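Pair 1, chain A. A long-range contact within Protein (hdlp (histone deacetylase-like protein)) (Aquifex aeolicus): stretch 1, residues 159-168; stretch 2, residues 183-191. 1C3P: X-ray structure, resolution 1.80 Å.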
# COMPACT_ATOMS: atom_id res chain seq x y z
N PHE A 159 -6.53 -6.58 20.81
CA PHE A 159 -7.58 -6.00 19.99
C PHE A 159 -8.40 -7.13 19.38
O PHE A 159 -7.83 -8.10 18.90
CB PHE A 159 -6.99 -5.11 18.90
CG PHE A 159 -6.45 -3.80 19.41
CD1 PHE A 159 -5.16 -3.71 19.93
CD2 PHE A 159 -7.27 -2.68 19.45
CE1 PHE A 159 -4.70 -2.50 20.48
CE2 PHE A 159 -6.83 -1.47 20.00
CZ PHE A 159 -5.55 -1.38 20.51
N LYS A 160 -9.72 -6.99 19.40
CA LYS A 160 -10.62 -8.01 18.88
C LYS A 160 -11.47 -7.58 17.69
O LYS A 160 -12.25 -8.36 17.15
CB LYS A 160 -11.52 -8.50 20.01
CG LYS A 160 -10.74 -9.23 21.10
CD LYS A 160 -11.51 -9.37 22.41
CE LYS A 160 -12.86 -10.05 22.24
NZ LYS A 160 -13.84 -9.19 21.51
N ARG A 161 -11.33 -6.31 17.29
CA ARG A 161 -12.08 -5.80 16.15
C ARG A 161 -11.15 -4.87 15.38
O ARG A 161 -11.06 -3.68 15.65
CB ARG A 161 -13.33 -5.02 16.58
CG ARG A 161 -14.40 -5.86 17.27
CD ARG A 161 -15.68 -5.04 17.47
NE ARG A 161 -15.47 -3.84 18.27
CZ ARG A 161 -15.29 -3.82 19.59
NH1 ARG A 161 -15.29 -4.96 20.29
NH2 ARG A 161 -15.10 -2.67 20.22
N ILE A 162 -10.45 -5.44 14.41
CA ILE A 162 -9.48 -4.67 13.63
C ILE A 162 -9.94 -4.55 12.18
O ILE A 162 -10.31 -5.54 11.57
CB ILE A 162 -8.13 -5.38 13.70
CG1 ILE A 162 -7.72 -5.49 15.17
CG2 ILE A 162 -7.09 -4.63 12.89
CD1 ILE A 162 -6.59 -6.43 15.44
N LEU A 163 -9.93 -3.34 11.63
CA LEU A 163 -10.37 -3.15 10.26
C LEU A 163 -9.16 -2.80 9.42
O LEU A 163 -8.33 -2.02 9.84
CB LEU A 163 -11.39 -2.00 10.20
CG LEU A 163 -11.77 -1.42 8.83
CD1 LEU A 163 -12.50 -2.48 8.01
CD2 LEU A 163 -12.63 -0.18 9.01
N TYR A 164 -9.07 -3.40 8.24
CA TYR A 164 -7.99 -3.09 7.31
C TYR A 164 -8.65 -2.60 6.03
O TYR A 164 -9.55 -3.25 5.49
CB TYR A 164 -7.16 -4.33 7.02
CG TYR A 164 -6.09 -4.10 5.98
CD1 TYR A 164 -4.92 -3.38 6.28
CD2 TYR A 164 -6.25 -4.60 4.70
CE1 TYR A 164 -3.94 -3.19 5.28
CE2 TYR A 164 -5.31 -4.42 3.73
CZ TYR A 164 -4.16 -3.72 4.01
OH TYR A 164 -3.25 -3.61 2.98
N ILE A 165 -8.22 -1.43 5.54
CA ILE A 165 -8.79 -0.87 4.32
C ILE A 165 -7.64 -0.73 3.32
O ILE A 165 -6.61 -0.13 3.63
CB ILE A 165 -9.41 0.52 4.57
CG1 ILE A 165 -10.50 0.41 5.64
CG2 ILE A 165 -9.93 1.10 3.27
CD1 ILE A 165 -10.96 1.76 6.20
N ASP A 166 -7.84 -1.28 2.13
CA ASP A 166 -6.80 -1.29 1.11
C ASP A 166 -7.20 -0.50 -0.14
O ASP A 166 -8.03 -0.94 -0.95
CB ASP A 166 -6.49 -2.78 0.78
CG ASP A 166 -5.25 -2.95 -0.09
OD1 ASP A 166 -5.27 -2.47 -1.24
OD2 ASP A 166 -4.25 -3.56 0.39
N LEU A 167 -6.61 0.67 -0.32
CA LEU A 167 -6.95 1.50 -1.47
C LEU A 167 -6.05 1.34 -2.68
O LEU A 167 -6.21 2.05 -3.68
CB LEU A 167 -7.00 2.98 -1.04
CG LEU A 167 -8.05 3.24 0.05
CD1 LEU A 167 -8.15 4.73 0.30
CD2 LEU A 167 -9.42 2.69 -0.39
N ASP A 168 -5.10 0.42 -2.58
CA ASP A 168 -4.18 0.11 -3.69
C ASP A 168 -5.06 -0.38 -4.84
O ASP A 168 -6.09 -1.01 -4.60
CB ASP A 168 -3.25 -1.02 -3.26
CG ASP A 168 -2.12 -1.24 -4.24
OD1 ASP A 168 -1.21 -0.39 -4.28
OD2 ASP A 168 -2.14 -2.26 -4.96
N ASP A 183 -13.74 -13.38 12.37
CA ASP A 183 -14.63 -12.23 12.45
C ASP A 183 -13.98 -11.15 13.31
O ASP A 183 -14.60 -10.13 13.60
CB ASP A 183 -15.98 -12.66 13.04
CG ASP A 183 -15.88 -13.13 14.48
OD1 ASP A 183 -14.92 -13.86 14.80
OD2 ASP A 183 -16.76 -12.77 15.29
N GLN A 184 -12.73 -11.37 13.71
CA GLN A 184 -12.03 -10.38 14.51
C GLN A 184 -11.35 -9.34 13.62
O GLN A 184 -10.98 -8.26 14.06
CB GLN A 184 -11.00 -11.03 15.41
CG GLN A 184 -11.60 -12.01 16.41
CD GLN A 184 -10.64 -12.37 17.51
OE1 GLN A 184 -9.51 -12.78 17.26
NE2 GLN A 184 -11.09 -12.22 18.75
N VAL A 185 -11.18 -9.71 12.36
CA VAL A 185 -10.57 -8.79 11.41
C VAL A 185 -11.53 -8.65 10.25
O VAL A 185 -12.15 -9.62 9.84
CB VAL A 185 -9.21 -9.33 10.91
CG1 VAL A 185 -8.55 -8.30 9.98
CG2 VAL A 185 -8.31 -9.65 12.10
N PHE A 186 -11.67 -7.42 9.76
CA PHE A 186 -12.54 -7.15 8.62
C PHE A 186 -11.64 -6.50 7.59
O PHE A 186 -10.92 -5.56 7.90
CB PHE A 186 -13.67 -6.16 9.00
CG PHE A 186 -14.69 -5.99 7.92
CD1 PHE A 186 -15.99 -6.46 8.09
CD2 PHE A 186 -14.35 -5.42 6.70
CE1 PHE A 186 -16.93 -6.36 7.07
CE2 PHE A 186 -15.28 -5.32 5.67
CZ PHE A 186 -16.58 -5.80 5.86
N VAL A 187 -11.65 -7.03 6.37
CA VAL A 187 -10.81 -6.49 5.31
C VAL A 187 -11.68 -5.92 4.20
O VAL A 187 -12.59 -6.59 3.72
CB VAL A 187 -9.89 -7.60 4.69
CG1 VAL A 187 -9.08 -7.04 3.51
CG2 VAL A 187 -8.95 -8.15 5.76
N LEU A 188 -11.40 -4.68 3.83
CA LEU A 188 -12.10 -4.02 2.74
C LEU A 188 -11.07 -3.64 1.69
O LEU A 188 -10.07 -2.99 2.00
CB LEU A 188 -12.80 -2.74 3.20
CG LEU A 188 -13.23 -1.74 2.10
CD1 LEU A 188 -14.28 -2.35 1.16
CD2 LEU A 188 -13.79 -0.49 2.75
N SER A 189 -11.29 -4.05 0.46
CA SER A 189 -10.36 -3.65 -0.58
C SER A 189 -11.07 -3.14 -1.81
O SER A 189 -12.01 -3.76 -2.27
CB SER A 189 -9.47 -4.82 -1.02
OG SER A 189 -8.61 -4.36 -2.04
N LEU A 190 -10.64 -2.00 -2.33
CA LEU A 190 -11.19 -1.53 -3.59
C LEU A 190 -10.01 -1.83 -4.52
O LEU A 190 -8.86 -1.64 -4.13
CB LEU A 190 -11.46 -0.01 -3.63
CG LEU A 190 -12.19 0.80 -2.57
CD1 LEU A 190 -12.88 1.96 -3.27
CD2 LEU A 190 -13.19 -0.02 -1.82
N HIS A 191 -10.27 -2.27 -5.74
CA HIS A 191 -9.18 -2.61 -6.64
C HIS A 191 -9.67 -2.89 -8.05
O HIS A 191 -10.88 -3.01 -8.28
CB HIS A 191 -8.45 -3.83 -6.07
CG HIS A 191 -9.37 -4.92 -5.61
ND1 HIS A 191 -10.01 -5.78 -6.48
CD2 HIS A 191 -9.82 -5.24 -4.38
CE1 HIS A 191 -10.81 -6.59 -5.80
NE2 HIS A 191 -10.71 -6.28 -4.52

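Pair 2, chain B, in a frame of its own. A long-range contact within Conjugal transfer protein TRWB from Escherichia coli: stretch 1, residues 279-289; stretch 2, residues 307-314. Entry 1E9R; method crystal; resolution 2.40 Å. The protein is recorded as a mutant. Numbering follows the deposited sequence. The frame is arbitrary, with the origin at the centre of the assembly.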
# COMPACT_ATOMS: atom_id res chain seq x y z
N ARG B 279 43.72 12.34 11.58
CA ARG B 279 43.08 12.76 10.34
C ARG B 279 41.66 13.29 10.53
O ARG B 279 40.83 12.68 11.21
CB ARG B 279 43.04 11.59 9.36
CG ARG B 279 42.54 11.98 7.98
CD ARG B 279 42.17 10.76 7.14
NE ARG B 279 43.32 9.93 6.74
CZ ARG B 279 43.56 8.71 7.21
NH1 ARG B 279 42.76 8.15 8.11
NH2 ARG B 279 44.62 8.04 6.78
N ARG B 280 41.38 14.45 9.93
CA ARG B 280 40.06 15.07 9.98
C ARG B 280 39.67 15.47 8.56
O ARG B 280 40.29 16.35 7.96
CB ARG B 280 40.06 16.33 10.85
CG ARG B 280 40.21 16.12 12.34
CD ARG B 280 39.54 17.28 13.07
NE ARG B 280 40.44 18.24 13.70
CZ ARG B 280 41.52 18.80 13.14
NH1 ARG B 280 41.90 18.47 11.92
NH2 ARG B 280 42.24 19.67 13.83
N LEU B 281 38.64 14.81 8.02
CA LEU B 281 38.18 15.09 6.66
C LEU B 281 36.68 15.38 6.61
O LEU B 281 35.86 14.56 7.02
CB LEU B 281 38.49 13.90 5.75
CG LEU B 281 38.62 14.09 4.23
CD1 LEU B 281 37.83 13.00 3.52
CD2 LEU B 281 38.12 15.45 3.78
N TRP B 282 36.32 16.55 6.10
CA TRP B 282 34.92 16.94 5.99
C TRP B 282 34.35 16.63 4.62
O TRP B 282 35.05 16.65 3.61
CB TRP B 282 34.74 18.44 6.26
CG TRP B 282 35.07 18.86 7.66
CD1 TRP B 282 36.31 19.07 8.17
CD2 TRP B 282 34.14 19.07 8.73
NE1 TRP B 282 36.22 19.40 9.50
CE2 TRP B 282 34.90 19.40 9.87
CE3 TRP B 282 32.74 18.99 8.84
CZ2 TRP B 282 34.31 19.67 11.11
CZ3 TRP B 282 32.16 19.26 10.08
CH2 TRP B 282 32.94 19.60 11.20
N LEU B 283 33.05 16.34 4.59
CA LEU B 283 32.33 16.08 3.36
C LEU B 283 31.09 16.95 3.44
O LEU B 283 30.20 16.70 4.25
CB LEU B 283 31.91 14.61 3.25
CG LEU B 283 31.72 14.03 1.84
CD1 LEU B 283 30.66 12.92 1.90
CD2 LEU B 283 31.31 15.10 0.84
N PHE B 284 31.04 17.99 2.62
CA PHE B 284 29.90 18.90 2.60
C PHE B 284 29.02 18.59 1.41
O PHE B 284 29.48 18.69 0.27
CB PHE B 284 30.39 20.34 2.52
CG PHE B 284 30.90 20.87 3.81
CD1 PHE B 284 32.20 20.60 4.22
CD2 PHE B 284 30.07 21.62 4.65
CE1 PHE B 284 32.67 21.05 5.46
CE2 PHE B 284 30.52 22.08 5.89
CZ PHE B 284 31.82 21.79 6.29
N ILE B 285 27.77 18.23 1.68
CA ILE B 285 26.79 17.93 0.63
C ILE B 285 25.70 18.98 0.69
O ILE B 285 24.89 18.97 1.61
CB ILE B 285 26.15 16.55 0.83
CG1 ILE B 285 27.24 15.48 0.90
CG2 ILE B 285 25.17 16.27 -0.29
CD1 ILE B 285 26.71 14.09 1.15
N ASP B 286 25.67 19.88 -0.29
CA ASP B 286 24.67 20.96 -0.31
C ASP B 286 23.22 20.49 -0.18
O ASP B 286 22.44 21.07 0.56
CB ASP B 286 24.81 21.79 -1.58
CG ASP B 286 24.50 20.98 -2.83
OD1 ASP B 286 25.09 19.88 -3.00
OD2 ASP B 286 23.67 21.45 -3.64
N GLU B 287 22.88 19.46 -0.94
CA GLU B 287 21.53 18.89 -0.93
C GLU B 287 21.68 17.39 -1.11
O GLU B 287 22.07 16.91 -2.17
CB GLU B 287 20.69 19.48 -2.06
CG GLU B 287 19.34 18.80 -2.24
CD GLU B 287 18.56 18.67 -0.94
OE1 GLU B 287 18.27 19.71 -0.31
OE2 GLU B 287 18.24 17.53 -0.55
N LEU B 288 21.35 16.65 -0.06
CA LEU B 288 21.46 15.20 -0.05
C LEU B 288 20.54 14.49 -1.06
O LEU B 288 20.94 13.50 -1.69
CB LEU B 288 21.19 14.71 1.37
CG LEU B 288 21.46 13.27 1.76
CD1 LEU B 288 22.87 12.89 1.44
CD2 LEU B 288 21.21 13.12 3.24
N ALA B 289 19.31 15.00 -1.22
CA ALA B 289 18.33 14.41 -2.13
C ALA B 289 18.49 14.76 -3.62
O ALA B 289 17.69 14.32 -4.44
CB ALA B 289 16.92 14.76 -1.65
N ALA B 307 38.44 6.98 10.25
CA ALA B 307 39.07 7.72 9.18
C ALA B 307 38.97 9.21 9.44
O ALA B 307 39.63 10.00 8.78
CB ALA B 307 38.44 7.39 7.84
N GLY B 308 38.13 9.60 10.40
CA GLY B 308 37.99 11.01 10.73
C GLY B 308 37.04 11.72 9.79
O GLY B 308 37.18 12.91 9.54
N LEU B 309 36.06 10.98 9.29
CA LEU B 309 35.06 11.52 8.36
C LEU B 309 33.99 12.28 9.12
O LEU B 309 33.40 11.77 10.08
CB LEU B 309 34.42 10.39 7.56
CG LEU B 309 33.74 10.66 6.21
CD1 LEU B 309 32.29 10.20 6.28
CD2 LEU B 309 33.85 12.12 5.81
N ARG B 310 33.75 13.51 8.66
CA ARG B 310 32.76 14.39 9.25
C ARG B 310 31.89 14.87 8.10
O ARG B 310 32.35 15.61 7.24
CB ARG B 310 33.44 15.59 9.90
CG ARG B 310 34.38 15.21 11.03
CD ARG B 310 35.49 16.24 11.18
NE ARG B 310 36.05 16.25 12.53
CZ ARG B 310 36.72 15.24 13.08
NH1 ARG B 310 36.93 14.12 12.40
NH2 ARG B 310 37.19 15.37 14.32
N VAL B 311 30.63 14.44 8.10
CA VAL B 311 29.70 14.82 7.03
C VAL B 311 28.67 15.86 7.45
O VAL B 311 28.10 15.78 8.54
CB VAL B 311 28.95 13.59 6.47
CG1 VAL B 311 28.07 14.00 5.28
CG2 VAL B 311 29.96 12.51 6.07
N VAL B 312 28.45 16.84 6.59
CA VAL B 312 27.47 17.89 6.83
C VAL B 312 26.63 17.89 5.57
O VAL B 312 27.14 18.14 4.48
CB VAL B 312 28.13 19.27 7.01
CG1 VAL B 312 27.06 20.33 7.21
CG2 VAL B 312 29.09 19.24 8.19
N ALA B 313 25.35 17.60 5.71
CA ALA B 313 24.47 17.53 4.56
C ALA B 313 23.24 18.39 4.71
O ALA B 313 22.61 18.43 5.76
CB ALA B 313 24.05 16.07 4.30
N GLY B 314 22.90 19.11 3.64
CA GLY B 314 21.72 19.94 3.66
C GLY B 314 20.58 19.08 3.13
O GLY B 314 20.83 18.17 2.33

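Both pairs are two adjacent parallel strands in register. Superposing N, CA and C of 14 central residues gives an RMSD of 0.5 Å, and the angle between strand directions is 7° in pair 1 and 17° in pair 2. Five parallel bridges match one to one, from A:Ile162 with A:Val185 (B:Leu281 with B:Leu309) to A:Asp166 with A:Ser189 (B:Ile285 with B:Ala313).

The hydrogen-bond ladder is the strongest evidence of equivalence. In pair 1, A:Ile162 N donates to A:Gln184 O at 2.9 Å, and A:Phe186 N returns a bond to A:Ile162 O at 2.9 Å; in pair 2, B:Leu281 N reaches B:Gly308 O at 2.8 Å and B:Arg310 N reaches B:Leu281 O at 2.9 Å. The six matched bonds finish with A:Leu190 N to A:Asp166 O at 3.1 Å and B:Gly314 N to B:Ile285 O at 2.8 Å; in pair 2 the bonding goes on past the strand of the first stretch, with B:Leu288 N donating to B:Gly314 O at 2.9 Å. Each bonded residue of the first strand thus uses both its N and its O towards the second, while the residues between them add CA-H...O contacts, such as A:Leu163 CA to A:Phe186 O at 3.4 Å and B:Trp282 CA to B:Arg310 O at 3.2 Å.

On the face carrying A:Leu163, A:Ile165, A:Phe186 and A:Leu188, pair 1 places an aromatic ring on the second strand: A:Leu163 CD1 lies 3.7 Å from A:Phe186 CD2. Pair 2 puts the ring on the first strand instead. B:Trp282 matches A:Leu163, and B:Arg310 matches A:Phe186 with CA atoms 0.1 Å apart but side-chain centres 4.9 Å apart. The arginine's aliphatic part covers the indole: B:Arg310 CB stands 3.7 Å from the centroid of the six-membered ring of B:Trp282, 16° off its normal. At the edge of the same indole, B:Trp282 CZ3 meets B:Val312 CG2 at 3.6 Å. One further pair along, A:Ile165 CG2 to A:Leu188 CD2 at 4.2 Å corresponds to B:Phe284 CD2 to B:Val312 CB at 3.9 Å.

The other face begins with aliphatic residues in both pairs, then diverges. A:Tyr164 presents its ring edge to A:Val187, CD2 to CG1 at 3.9 Å, where the matching B:Leu283 CB lies 4.0 Å from B:Val311 CG2. Next, A:Asp166 and A:Ser189 approach through CB and OG at 3.9 Å; B:Ile285 and B:Ala313 make an apolar contact instead, CB to CB at 4.1 Å.

Two glycines distinguish pair 2. B:Gly308 matches A:Gln184, which covers the other stretch with a side chain whose NE2 lies 3.8 Å from A:Lys160 CG. An ideal CB on B:Gly308 would fall 1.8 Å from B:Arg279 O, and its phi/psi of 82/30 independently calls for glycine. B:Gly314 matches A:Leu190, whose CG packs 4.0 Å from A:Leu167 CD2; an ideal CB on B:Gly314 would lie 2.3 Å from B:Asp286 O.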